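PDB 4GDI: neuraminidase from Influenza A virus, which forms a tetrameric, neuraminidase-like beta-propeller of a bat influenza A virus, whose diverged putative active site leaves sialidase activity uncertain. Local coordinates for residues Val184-Asn196 and Arg226-Pro238. Sequence-based numbering, arbitrary orientation.
Sequences VQRWKQLNTTGIN and RFTKELNYQIVEP. With NAG (2-acetamido-2-deoxy-beta-D-glucopyranose), chain G; FUC (alpha-L-fucopyranose), chain B.
Tyr233 and Leu190 meet where two neighbouring blades of the neuraminidase beta-propeller come together: 184-196 carries the outermost strand of one four-stranded antiparallel blade and the chain leaving it, while 226-238 is the hairpin that ends the next. Apolar contacts run along the seam. Leu190 sets CD2 over the centre of the Tyr233 ring, 3.5 Å from its centroid and 4° off the normal, a nearly ideal CH-pi contact. CB of Tyr233 already points at 184-196, and CG, placed between the backbone N and the carbonyl carbon, sets the ring beneath this methyl. Further along, Ile235 lays CD1 against Thr192 CG2 at 3.6 Å, and its CG2 branch passes Ile195 CD1. At the hairpin turn, Leu231 CD1 lies against Arg186 CG and Lys188 CB, while Ile176 of strand 173-180 also touches the leucine.

Polar contacts flank this row. Arg186 forms a salt bridge from NH2 to Glu230 OE1 (3.0 Å); the oxygen lies in the guanidinium plane, but the nitrogen meets it from above the carboxylate plane, the two planes being 59° apart. A water joins Arg186 NH1 to the same OE1, and Arg186 NE pairs with Glu178, so the guanidinium is held on several sides. The bent Lys188 chain folds back to give Leu231 O a weak bond from NZ. Tyr233 OH accepts the backbone N-H of Asn191 at 2.8 Å and 170°.

That asparagine carries an N-linked glycan through ND2. Its OD1 takes both N and OG1 of Thr193, the former closing an Asx turn, which restrains the amide plane at the sugar linkage. The fucose folds back over the blade junction, its methyl C6 3.9 Å from Ile195 CD1 and its O4 donating to Ile235 O at 3.2 Å.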
ATOM      1  N   VAL A 184     -28.204  16.219  10.234  1.00 27.39           N
ATOM      2  CA  VAL A 184     -29.580  15.796  10.443  1.00 27.99           C
ATOM      3  C   VAL A 184     -30.540  16.825   9.841  1.00 23.66           C
ATOM      4  O   VAL A 184     -30.522  17.994  10.217  1.00 23.07           O
ATOM      5  CB  VAL A 184     -29.873  15.603  11.937  1.00 28.44           C
ATOM      6  CG1 VAL A 184     -31.341  15.256  12.160  1.00 22.70           C
ATOM      7  CG2 VAL A 184     -28.977  14.521  12.501  1.00 26.74           C
ATOM      8  N   GLN A 185     -31.368  16.375   8.901  1.00 26.25           N
ATOM      9  CA  GLN A 185     -32.402  17.213   8.295  1.00 27.60           C
ATOM     10  C   GLN A 185     -33.705  17.091   9.062  1.00 28.05           C
ATOM     11  O   GLN A 185     -34.358  18.084   9.368  1.00 26.94           O
ATOM     12  CB  GLN A 185     -32.626  16.810   6.838  1.00 24.61           C
ATOM     13  CG  GLN A 185     -31.346  16.843   6.022  1.00 30.19           C
ATOM     14  CD  GLN A 185     -30.756  18.240   5.946  1.00 30.32           C
ATOM     15  OE1 GLN A 185     -31.318  19.122   5.306  1.00 28.19           O
ATOM     16  NE2 GLN A 185     -29.621  18.445   6.602  1.00 26.43           N
ATOM     17  N   ARG A 186     -34.086  15.861   9.355  1.00 21.42           N
ATOM     18  CA  ARG A 186     -35.246  15.594  10.178  1.00 31.80           C
ATOM     19  C   ARG A 186     -35.192  14.154  10.658  1.00 34.52           C
ATOM     20  O   ARG A 186     -34.315  13.388  10.266  1.00 25.13           O
ATOM     21  CB  ARG A 186     -36.536  15.867   9.409  1.00 36.83           C
ATOM     22  CG  ARG A 186     -36.644  15.102   8.141  1.00 24.65           C
ATOM     23  CD  ARG A 186     -37.793  15.573   7.263  1.00 36.40           C
ATOM     24  NE  ARG A 186     -37.600  15.052   5.919  1.00 34.10           N
ATOM     25  CZ  ARG A 186     -38.549  14.910   5.001  1.00 37.99           C
ATOM     26  NH1 ARG A 186     -39.808  15.260   5.249  1.00 29.44           N
ATOM     27  NH2 ARG A 186     -38.222  14.416   3.815  1.00 36.09           N
ATOM     28  N   TRP A 187     -36.110  13.803  11.546  1.00 29.43           N
ATOM     29  CA  TRP A 187     -36.227  12.436  11.989  1.00 32.60           C
ATOM     30  C   TRP A 187     -37.678  12.134  12.309  1.00 35.86           C
ATOM     31  O   TRP A 187     -38.497  13.037  12.497  1.00 25.11           O
ATOM     32  CB  TRP A 187     -35.309  12.167  13.184  1.00 33.95           C
ATOM     33  CG  TRP A 187     -35.516  13.091  14.345  1.00 35.79           C
ATOM     34  CD1 TRP A 187     -34.867  14.262  14.588  1.00 34.72           C
ATOM     35  CD2 TRP A 187     -36.429  12.906  15.430  1.00 28.73           C
ATOM     36  NE1 TRP A 187     -35.324  14.827  15.752  1.00 40.58           N
ATOM     37  CE2 TRP A 187     -36.283  14.011  16.290  1.00 39.05           C
ATOM     38  CE3 TRP A 187     -37.357  11.916  15.755  1.00 38.51           C
ATOM     39  CZ2 TRP A 187     -37.026  14.150  17.453  1.00 38.45           C
ATOM     40  CZ3 TRP A 187     -38.094  12.055  16.909  1.00 52.47           C
ATOM     41  CH2 TRP A 187     -37.928  13.163  17.745  1.00 51.71           C
ATOM     42  N   LYS A 188     -37.987  10.849  12.344  1.00 32.00           N
ATOM     43  CA  LYS A 188     -39.341  10.389  12.533  1.00 29.35           C
ATOM     44  C   LYS A 188     -39.259   9.227  13.521  1.00 37.04           C
ATOM     45  O   LYS A 188     -38.515   8.273  13.308  1.00 28.51           O
ATOM     46  CB  LYS A 188     -39.910   9.966  11.172  1.00 32.26           C
ATOM     47  CG  LYS A 188     -41.158   9.092  11.202  1.00 34.75           C
ATOM     48  CD  LYS A 188     -42.385   9.862  11.589  1.00 40.33           C
ATOM     49  CE  LYS A 188     -43.263  10.166  10.383  1.00 61.15           C
ATOM     50  NZ  LYS A 188     -42.668  11.196   9.489  1.00 62.05           N
ATOM     51  N   GLN A 189     -39.966   9.329  14.638  1.00 30.22           N
ATOM     52  CA  GLN A 189     -39.991   8.221  15.581  1.00 28.69           C
ATOM     53  C   GLN A 189     -41.022   7.222  15.088  1.00 24.33           C
ATOM     54  O   GLN A 189     -42.155   7.583  14.830  1.00 28.57           O
ATOM     55  CB  GLN A 189     -40.322   8.711  16.994  1.00 34.81           C
ATOM     56  CG  GLN A 189     -40.141   7.664  18.082  1.00 40.15           C
ATOM     57  CD  GLN A 189     -39.998   8.293  19.463  1.00 55.13           C
ATOM     58  OE1 GLN A 189     -39.083   9.091  19.711  1.00 49.49           O
ATOM     59  NE2 GLN A 189     -40.908   7.944  20.366  1.00 42.18           N
ATOM     60  N   LEU A 190     -40.610   5.975  14.905  1.00 23.48           N
ATOM     61  CA  LEU A 190     -41.521   4.932  14.451  1.00 26.39           C
ATOM     62  C   LEU A 190     -42.453   4.494  15.584  1.00 33.21           C
ATOM     63  O   LEU A 190     -42.036   4.424  16.735  1.00 25.39           O
ATOM     64  CB  LEU A 190     -40.722   3.718  13.985  1.00 24.69           C
ATOM     65  CG  LEU A 190     -39.711   4.000  12.884  1.00 26.77           C
ATOM     66  CD1 LEU A 190     -38.936   2.732  12.545  1.00 28.19           C
ATOM     67  CD2 LEU A 190     -40.424   4.556  11.684  1.00 25.65           C
ATOM     68  N   ASN A 191     -43.703   4.178  15.254  1.00 29.79           N
ATOM     69  CA  ASN A 191     -44.597   3.540  16.221  1.00 30.51           C
ATOM     70  C   ASN A 191     -44.333   2.040  16.273  1.00 25.10           C
ATOM     71  O   ASN A 191     -44.791   1.280  15.419  1.00 32.77           O
ATOM     72  CB  ASN A 191     -46.077   3.827  15.906  1.00 27.33           C
ATOM     73  CG  ASN A 191     -47.029   3.136  16.889  1.00 33.31           C
ATOM     74  OD1 ASN A 191     -46.585   2.521  17.863  1.00 34.26           O
ATOM     75  ND2 ASN A 191     -48.335   3.225  16.626  1.00 34.28           N
ATOM     76  N   THR A 192     -43.584   1.619  17.283  1.00 27.39           N
ATOM     77  CA  THR A 192     -43.188   0.219  17.435  1.00 24.80           C
ATOM     78  C   THR A 192     -43.791  -0.405  18.704  1.00 23.26           C
ATOM     79  O   THR A 192     -43.254  -1.369  19.273  1.00 26.88           O
ATOM     80  CB  THR A 192     -41.651   0.084  17.477  1.00 27.75           C
ATOM     81  OG1 THR A 192     -41.118   0.922  18.516  1.00 31.05           O
ATOM     82  CG2 THR A 192     -41.045   0.494  16.127  1.00 22.36           C
ATOM     83  N   THR A 193     -44.933   0.131  19.113  1.00 26.84           N
ATOM     84  CA  THR A 193     -45.661  -0.384  20.274  1.00 32.81           C
ATOM     85  C   THR A 193     -45.896  -1.885  20.150  1.00 30.81           C
ATOM     86  O   THR A 193     -46.443  -2.362  19.162  1.00 34.97           O
ATOM     87  CB  THR A 193     -47.011   0.349  20.439  1.00 48.02           C
ATOM     88  OG1 THR A 193     -46.769   1.739  20.690  1.00 39.84           O
ATOM     89  CG2 THR A 193     -47.815  -0.232  21.593  1.00 45.76           C
ATOM     90  N   GLY A 194     -45.448  -2.638  21.149  1.00 30.62           N
ATOM     91  CA  GLY A 194     -45.658  -4.075  21.165  1.00 29.59           C
ATOM     92  C   GLY A 194     -44.536  -4.902  20.565  1.00 28.82           C
ATOM     93  O   GLY A 194     -44.582  -6.134  20.599  1.00 32.03           O
ATOM     94  N   ILE A 195     -43.520  -4.246  20.014  1.00 27.92           N
ATOM     95  CA  ILE A 195     -42.394  -4.973  19.444  1.00 24.30           C
ATOM     96  C   ILE A 195     -41.066  -4.305  19.783  1.00 27.03           C
ATOM     97  O   ILE A 195     -41.035  -3.278  20.444  1.00 29.53           O
ATOM     98  CB  ILE A 195     -42.507  -5.118  17.895  1.00 26.84           C
ATOM     99  CG1 ILE A 195     -42.235  -3.781  17.194  1.00 27.03           C
ATOM    100  CG2 ILE A 195     -43.864  -5.672  17.503  1.00 32.59           C
ATOM    101  CD1 ILE A 195     -42.008  -3.919  15.683  1.00 29.46           C
ATOM    102  N   ASN A 196     -39.985  -4.913  19.301  1.00 28.57           N
ATOM    103  CA  ASN A 196     -38.628  -4.396  19.424  1.00 25.83           C
ATOM    104  C   ASN A 196     -37.999  -4.514  18.033  1.00 24.22           C
ATOM    105  O   ASN A 196     -38.255  -5.491  17.333  1.00 22.85           O
ATOM    106  CB  ASN A 196     -37.858  -5.232  20.463  1.00 23.53           C
ATOM    107  CG  ASN A 196     -36.384  -4.905  20.521  1.00 20.57           C
ATOM    108  OD1 ASN A 196     -35.538  -5.763  20.282  1.00 21.67           O
ATOM    109  ND2 ASN A 196     -36.067  -3.675  20.869  1.00 20.73           N
ATOM    110  N   ARG A 226     -40.744  -0.708   5.829  1.00 20.39           N
ATOM    111  CA  ARG A 226     -40.702  -0.129   4.494  1.00 21.68           C
ATOM    112  C   ARG A 226     -40.943   1.347   4.667  1.00 21.22           C
ATOM    113  O   ARG A 226     -41.909   1.738   5.326  1.00 25.00           O
ATOM    114  CB  ARG A 226     -41.821  -0.698   3.616  1.00 21.71           C
ATOM    115  CG  ARG A 226     -41.750  -2.207   3.409  1.00 28.22           C
ATOM    116  CD  ARG A 226     -43.131  -2.770   3.124  1.00 27.72           C
ATOM    117  NE  ARG A 226     -43.098  -4.212   2.910  1.00 26.32           N
ATOM    118  CZ  ARG A 226     -44.179  -4.966   2.773  1.00 29.70           C
ATOM    119  NH1 ARG A 226     -45.389  -4.424   2.856  1.00 26.66           N
ATOM    120  NH2 ARG A 226     -44.053  -6.265   2.558  1.00 30.32           N
ATOM    121  N   PHE A 227     -40.077   2.175   4.101  1.00 24.29           N
ATOM    122  CA  PHE A 227     -40.282   3.608   4.198  1.00 27.48           C
ATOM    123  C   PHE A 227     -39.802   4.359   2.968  1.00 30.28           C
ATOM    124  O   PHE A 227     -39.069   3.814   2.151  1.00 27.62           O
ATOM    125  CB  PHE A 227     -39.691   4.165   5.504  1.00 26.80           C
ATOM    126  CG  PHE A 227     -38.182   4.192   5.575  1.00 24.42           C
ATOM    127  CD1 PHE A 227     -37.476   5.315   5.172  1.00 17.65           C
ATOM    128  CD2 PHE A 227     -37.473   3.134   6.138  1.00 25.07           C
ATOM    129  CE1 PHE A 227     -36.096   5.369   5.280  1.00 17.95           C
ATOM    130  CE2 PHE A 227     -36.092   3.186   6.257  1.00 26.80           C
ATOM    131  CZ  PHE A 227     -35.400   4.305   5.831  1.00 22.33           C
ATOM    132  N   THR A 228     -40.288   5.588   2.819  1.00 27.00           N
ATOM    133  CA  THR A 228     -39.981   6.424   1.670  1.00 20.89           C
ATOM    134  C   THR A 228     -38.954   7.498   2.020  1.00 20.95           C
ATOM    135  O   THR A 228     -38.616   7.714   3.200  1.00 24.68           O
ATOM    136  CB  THR A 228     -41.231   7.141   1.140  1.00 23.29           C
ATOM    137  OG1 THR A 228     -41.632   8.165   2.065  1.00 22.07           O
ATOM    138  CG2 THR A 228     -42.403   6.162   0.923  1.00 27.62           C
ATOM    139  N   LYS A 229     -38.472   8.179   0.989  1.00 26.63           N
ATOM    140  CA  LYS A 229     -37.610   9.339   1.158  1.00 21.08           C
ATOM    141  C   LYS A 229     -38.267  10.418   2.010  1.00 19.62           C
ATOM    142  O   LYS A 229     -37.585  11.261   2.557  1.00 24.55           O
ATOM    143  CB  LYS A 229     -37.268   9.948  -0.204  1.00 29.73           C
ATOM    144  CG  LYS A 229     -36.022   9.401  -0.847  1.00 48.93           C
ATOM    145  CD  LYS A 229     -35.638  10.247  -2.058  1.00 61.77           C
ATOM    146  CE  LYS A 229     -34.641  11.341  -1.685  1.00 67.71           C
ATOM    147  NZ  LYS A 229     -34.542  12.384  -2.739  1.00 73.96           N
ATOM    148  N   GLU A 230     -39.594  10.409   2.096  1.00 21.39           N
ATOM    149  CA  GLU A 230     -40.320  11.414   2.877  1.00 23.07           C
ATOM    150  C   GLU A 230     -40.627  10.947   4.310  1.00 26.87           C
ATOM    151  O   GLU A 230     -41.319  11.635   5.060  1.00 25.02           O
ATOM    152  CB  GLU A 230     -41.621  11.772   2.163  1.00 26.62           C
ATOM    153  CG  GLU A 230     -41.398  12.315   0.747  1.00 21.81           C
ATOM    154  CD  GLU A 230     -40.447  13.524   0.699  1.00 37.68           C
ATOM    155  OE1 GLU A 230     -40.367  14.315   1.685  1.00 26.55           O
ATOM    156  OE2 GLU A 230     -39.764  13.667  -0.338  1.00 40.67           O
ATOM    157  N   LEU A 231     -40.107   9.776   4.670  1.00 24.90           N
ATOM    158  CA  LEU A 231     -40.244   9.199   6.013  1.00 19.14           C
ATOM    159  C   LEU A 231     -41.638   8.689   6.318  1.00 30.62           C
ATOM    160  O   LEU A 231     -41.965   8.433   7.472  1.00 28.82           O
ATOM    161  CB  LEU A 231     -39.786  10.160   7.108  1.00 22.81           C
ATOM    162  CG  LEU A 231     -38.336  10.627   6.923  1.00 29.25           C
ATOM    163  CD1 LEU A 231     -37.841  11.418   8.132  1.00 36.75           C
ATOM    164  CD2 LEU A 231     -37.415   9.453   6.652  1.00 32.80           C
ATOM    165  N   ASN A 232     -42.452   8.512   5.283  1.00 21.18           N
ATOM    166  CA  ASN A 232     -43.636   7.685   5.424  1.00 18.11           C
ATOM    167  C   ASN A 232     -43.231   6.232   5.537  1.00 23.77           C
ATOM    168  O   ASN A 232     -42.235   5.825   4.950  1.00 23.44           O
ATOM    169  CB  ASN A 232     -44.575   7.912   4.262  1.00 23.19           C
ATOM    170  CG  ASN A 232     -45.329   9.193   4.421  1.00 25.68           C
ATOM    171  OD1 ASN A 232     -45.956   9.404   5.450  1.00 29.27           O
ATOM    172  ND2 ASN A 232     -45.235  10.077   3.443  1.00 28.38           N
ATOM    173  N   TYR A 233     -43.974   5.445   6.306  1.00 22.88           N
ATOM    174  CA  TYR A 233     -43.501   4.101   6.613  1.00 25.20           C
ATOM    175  C   TYR A 233     -44.621   3.139   6.993  1.00 19.82           C
ATOM    176  O   TYR A 233     -45.750   3.541   7.303  1.00 23.86           O
ATOM    177  CB  TYR A 233     -42.461   4.143   7.749  1.00 19.67           C
ATOM    178  CG  TYR A 233     -43.100   4.305   9.111  1.00 24.84           C
ATOM    179  CD1 TYR A 233     -43.365   5.567   9.620  1.00 21.49           C
ATOM    180  CD2 TYR A 233     -43.455   3.197   9.877  1.00 24.50           C
ATOM    181  CE1 TYR A 233     -43.963   5.733  10.860  1.00 25.38           C
ATOM    182  CE2 TYR A 233     -44.054   3.349  11.122  1.00 30.19           C
ATOM    183  CZ  TYR A 233     -44.307   4.628  11.604  1.00 28.52           C
ATOM    184  OH  TYR A 233     -44.895   4.820  12.829  1.00 32.15           O
ATOM    185  N   GLN A 234     -44.296   1.854   6.932  1.00 23.87           N
ATOM    186  CA  GLN A 234     -45.166   0.820   7.457  1.00 22.88           C
ATOM    187  C   GLN A 234     -44.278  -0.259   8.072  1.00 28.23           C
ATOM    188  O   GLN A 234     -43.218  -0.594   7.541  1.00 19.95           O
ATOM    189  CB  GLN A 234     -46.096   0.246   6.377  1.00 28.92           C
ATOM    190  CG  GLN A 234     -45.545  -0.918   5.575  1.00 49.31           C
ATOM    191  CD  GLN A 234     -46.598  -1.613   4.701  1.00 55.21           C
ATOM    192  OE1 GLN A 234     -46.342  -1.919   3.527  1.00 44.57           O
ATOM    193  NE2 GLN A 234     -47.774  -1.883   5.271  1.00 47.60           N
ATOM    194  N   ILE A 235     -44.692  -0.782   9.215  1.00 29.61           N
ATOM    195  CA  ILE A 235     -44.003  -1.924   9.787  1.00 28.27           C
ATOM    196  C   ILE A 235     -44.883  -3.138   9.533  1.00 28.24           C
ATOM    197  O   ILE A 235     -46.090  -3.077   9.734  1.00 31.70           O
ATOM    198  CB  ILE A 235     -43.715  -1.716  11.282  1.00 27.99           C
ATOM    199  CG1 ILE A 235     -42.668  -0.611  11.437  1.00 24.54           C
ATOM    200  CG2 ILE A 235     -43.225  -3.004  11.920  1.00 24.08           C
ATOM    201  CD1 ILE A 235     -42.425  -0.183  12.863  1.00 30.51           C
ATOM    202  N   VAL A 236     -44.265  -4.224   9.073  1.00 19.33           N
ATOM    203  CA  VAL A 236     -44.975  -5.419   8.629  1.00 27.50           C
ATOM    204  C   VAL A 236     -44.433  -6.691   9.307  1.00 26.04           C
ATOM    205  O   VAL A 236     -43.247  -6.773   9.646  1.00 23.80           O
ATOM    206  CB  VAL A 236     -44.829  -5.537   7.102  1.00 39.25           C
ATOM    207  CG1 VAL A 236     -44.999  -6.956   6.644  1.00 58.43           C
ATOM    208  CG2 VAL A 236     -45.826  -4.603   6.417  1.00 45.08           C
ATOM    209  N   GLU A 237     -45.305  -7.673   9.494  1.00 23.53           N
ATOM    210  CA  GLU A 237     -44.938  -8.975  10.056  1.00 22.02           C
ATOM    211  C   GLU A 237     -44.978 -10.054   8.968  1.00 29.30           C
ATOM    212  O   GLU A 237     -45.928 -10.118   8.188  1.00 29.80           O
ATOM    213  CB  GLU A 237     -45.920  -9.354  11.176  1.00 28.58           C
ATOM    214  CG  GLU A 237     -45.522 -10.612  11.926  1.00 23.40           C
ATOM    215  CD  GLU A 237     -44.377 -10.395  12.899  1.00 31.41           C
ATOM    216  OE1 GLU A 237     -43.908  -9.237  13.029  1.00 32.31           O
ATOM    217  OE2 GLU A 237     -43.958 -11.389  13.540  1.00 30.73           O
ATOM    218  N   PRO A 238     -43.936 -10.894   8.880  1.00 22.55           N
ATOM    219  CA  PRO A 238     -44.030 -11.996   7.913  1.00 32.85           C
ATOM    220  C   PRO A 238     -45.270 -12.860   8.170  1.00 33.12           C
ATOM    221  O   PRO A 238     -45.638 -13.084   9.320  1.00 23.42           O
ATOM    222  CB  PRO A 238     -42.751 -12.790   8.163  1.00 23.86           C
ATOM    223  CG  PRO A 238     -41.758 -11.731   8.643  1.00 26.34           C
ATOM    224  CD  PRO A 238     -42.612 -10.820   9.514  1.00 25.47           C
TER
HETATM  225  C1  NAG G   1     -49.086   2.225  17.356  1.00 40.49           C
HETATM  226  C2  NAG G   1     -50.495   2.724  17.067  1.00 43.06           C
HETATM  227  C3  NAG G   1     -51.593   1.773  17.546  1.00 47.44           C
HETATM  228  C4  NAG G   1     -51.267   0.322  17.196  1.00 52.02           C
HETATM  229  C5  NAG G   1     -49.802  -0.003  17.499  1.00 45.24           C
HETATM  230  C6  NAG G   1     -49.451  -1.424  17.066  1.00 49.02           C
HETATM  231  C7  NAG G   1     -51.056   5.026  16.741  1.00 53.09           C
HETATM  232  C8  NAG G   1     -51.203   6.408  17.309  1.00 51.18           C
HETATM  233  N2  NAG G   1     -50.707   4.060  17.588  1.00 38.02           N
HETATM  234  O3  NAG G   1     -52.727   2.158  16.817  1.00 63.00           O
HETATM  235  O4  NAG G   1     -52.128  -0.553  17.894  1.00 53.94           O
HETATM  236  O5  NAG G   1     -48.975   0.922  16.817  1.00 39.14           O
HETATM  237  O6  NAG G   1     -49.761  -1.555  15.694  1.00 40.59           O
HETATM  238  O7  NAG G   1     -51.250   4.809  15.540  1.00 50.02           O
HETATM  239  C1  FUC B   5     -49.232  -2.785  15.171  1.00 40.39           C
HETATM  240  C2  FUC B   5     -49.439  -2.768  13.663  1.00 45.40           C
HETATM  241  C3  FUC B   5     -48.619  -1.627  13.077  1.00 43.50           C
HETATM  242  C4  FUC B   5     -47.161  -1.882  13.429  1.00 38.52           C
HETATM  243  C5  FUC B   5     -47.001  -1.968  14.947  1.00 39.30           C
HETATM  244  C6  FUC B   5     -45.555  -2.292  15.327  1.00 23.40           C
HETATM  245  O2  FUC B   5     -50.805  -2.559  13.403  1.00 49.57           O
HETATM  246  O3  FUC B   5     -48.780  -1.555  11.681  1.00 35.14           O
HETATM  247  O4  FUC B   5     -46.774  -3.107  12.845  1.00 30.23           O
HETATM  248  O5  FUC B   5     -47.860  -2.971  15.463  1.00 42.04           O
HETATM  249  O   HOH W   1     -42.095  15.375   3.414  1.00 21.78           O
HETATM  250  O   HOH W   2     -35.851  13.129   1.680  1.00 41.31           O
HETATM  251  O   HOH W   3     -45.075  11.778   7.098  1.00 36.77           O